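Local coordinates for protein VIN1 (Oscarella pearsei, PDB 6BFI) that probably binds actin filaments and may play a role in cell-cell adhesion, at residues N539-V544 and E566-S571. Sequence-based numbering, arbitrary orientation.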
# COMPACT_ATOMS: atom_id res chain seq x y z
N ASN A 539 20.11 -21.58 4.14
CA ASN A 539 20.30 -20.25 3.56
C ASN A 539 18.99 -19.46 3.54
O ASN A 539 19.01 -18.23 3.66
CB ASN A 539 20.90 -20.35 2.16
CG ASN A 539 22.38 -20.01 2.15
OD1 ASN A 539 22.75 -18.84 2.14
ND2 ASN A 539 23.22 -21.04 2.15
N ARG A 540 17.86 -20.14 3.39
CA ARG A 540 16.58 -19.46 3.52
C ARG A 540 16.37 -18.95 4.94
O ARG A 540 15.83 -17.86 5.15
CB ARG A 540 15.44 -20.39 3.10
CG ARG A 540 15.25 -20.46 1.59
CD ARG A 540 14.74 -19.13 1.07
NE ARG A 540 13.40 -18.84 1.58
CZ ARG A 540 12.93 -17.62 1.80
NH1 ARG A 540 13.68 -16.56 1.57
NH2 ARG A 540 11.69 -17.47 2.26
N VAL A 541 16.82 -19.73 5.94
CA VAL A 541 16.79 -19.24 7.32
C VAL A 541 17.65 -17.99 7.45
O VAL A 541 17.28 -17.03 8.13
CB VAL A 541 17.25 -20.35 8.28
CG1 VAL A 541 17.52 -19.79 9.66
CG2 VAL A 541 16.21 -21.46 8.34
N ILE A 542 18.80 -17.98 6.77
CA ILE A 542 19.68 -16.81 6.78
C ILE A 542 18.95 -15.60 6.21
O ILE A 542 18.98 -14.51 6.79
CB ILE A 542 20.97 -17.10 6.01
CG1 ILE A 542 21.72 -18.29 6.61
CG2 ILE A 542 21.86 -15.86 5.99
CD1 ILE A 542 22.27 -18.02 7.98
N GLN A 543 18.29 -15.77 5.07
CA GLN A 543 17.63 -14.65 4.41
C GLN A 543 16.49 -14.10 5.26
O GLN A 543 16.36 -12.89 5.46
CB GLN A 543 17.12 -15.06 3.03
CG GLN A 543 18.20 -15.47 2.06
CD GLN A 543 17.64 -15.90 0.73
OE1 GLN A 543 16.52 -15.55 0.37
NE2 GLN A 543 18.42 -16.68 -0.02
N VAL A 544 15.63 -14.99 5.77
CA VAL A 544 14.52 -14.54 6.61
C VAL A 544 15.06 -13.84 7.86
O VAL A 544 14.51 -12.82 8.29
CB VAL A 544 13.60 -15.72 6.97
CG1 VAL A 544 12.54 -15.28 7.96
CG2 VAL A 544 12.96 -16.27 5.71
N GLU A 566 25.36 -15.28 11.10
CA GLU A 566 26.73 -15.44 10.61
C GLU A 566 27.32 -16.78 11.05
O GLU A 566 27.96 -17.47 10.25
CB GLU A 566 27.60 -14.28 11.08
CG GLU A 566 27.30 -12.96 10.38
CD GLU A 566 27.76 -11.76 11.18
OE1 GLU A 566 27.97 -11.89 12.40
OE2 GLU A 566 27.90 -10.67 10.58
N SER A 567 27.10 -17.15 12.31
CA SER A 567 27.60 -18.43 12.80
C SER A 567 26.97 -19.60 12.05
O SER A 567 27.63 -20.61 11.78
CB SER A 567 27.34 -18.56 14.30
OG SER A 567 27.78 -19.81 14.79
N LEU A 568 25.69 -19.48 11.69
CA LEU A 568 25.04 -20.53 10.91
C LEU A 568 25.61 -20.58 9.49
O LEU A 568 25.85 -21.66 8.95
CB LEU A 568 23.53 -20.31 10.88
CG LEU A 568 22.73 -21.22 9.94
CD1 LEU A 568 22.93 -22.68 10.31
CD2 LEU A 568 21.25 -20.86 9.97
N ALA A 569 25.82 -19.41 8.88
CA ALA A 569 26.33 -19.36 7.51
C ALA A 569 27.75 -19.90 7.42
O ALA A 569 28.12 -20.47 6.39
CB ALA A 569 26.26 -17.93 6.98
N LYS A 570 28.55 -19.73 8.47
CA LYS A 570 29.91 -20.26 8.44
C LYS A 570 29.97 -21.78 8.53
O LYS A 570 31.07 -22.34 8.44
CB LYS A 570 30.74 -19.64 9.57
CG LYS A 570 31.00 -18.15 9.39
CD LYS A 570 32.15 -17.68 10.28
CE LYS A 570 32.49 -16.22 10.00
NZ LYS A 570 33.74 -15.80 10.69
N SER A 571 28.83 -22.46 8.69
CA SER A 571 28.81 -23.91 8.82
C SER A 571 28.21 -24.61 7.61
O SER A 571 28.29 -25.85 7.54
CB SER A 571 28.01 -24.31 10.07
OG SER A 571 26.63 -24.06 9.88
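Leu-568 reaches from helix 555-569 to helix 524-550 and meets both Ile-542 and Val-541 there. Its chi1 of 172° sets CG anti to the backbone N and sends the branched end across the gap. The CD2 methyl does most of the touching: it lies 3.6 Å from Ile-542 CD1 and 3.9 Å from Val-541 CG1, so a single methyl is shared by two residues of the facing turn. The leucine crosses the valine at about a right angle and the isoleucine at a slant. Helix 589-615 packs on the same leucine through Val-606 and Val-609, while Val-541 also touches Met-500 and Ser-503 of helix 496-519; side chains from four helices thus meet around the pair, consistent with the helical-bundle architecture of the vinculin family.

One residue on, Ala-569 completes the contact nearer the surface. Ala-569 CA is 7.2 Å from Ile-542 CA, the nearest such pair between the two segments, and Ala-569 CB lies 4.1 Å from Ile-542 CD1. That terminal methyl thus spans the step from Leu-568 to Ala-569, also passing 3.9 Å from Ala-569 N.

At Ser-571, past the touching residues, OG donates to Leu-568 O at 2.7 Å, and the backbone N joins it from the same face of the carbonyl plane. Two bonds thus grip the carbonyl of the residue whose side chain carries the contact. The side-chain contacts between the two segments are all apolar, which implies that here they rest on methyl packing and the burial of Leu-568 and Val-541, with no directional bond fixing their relative position.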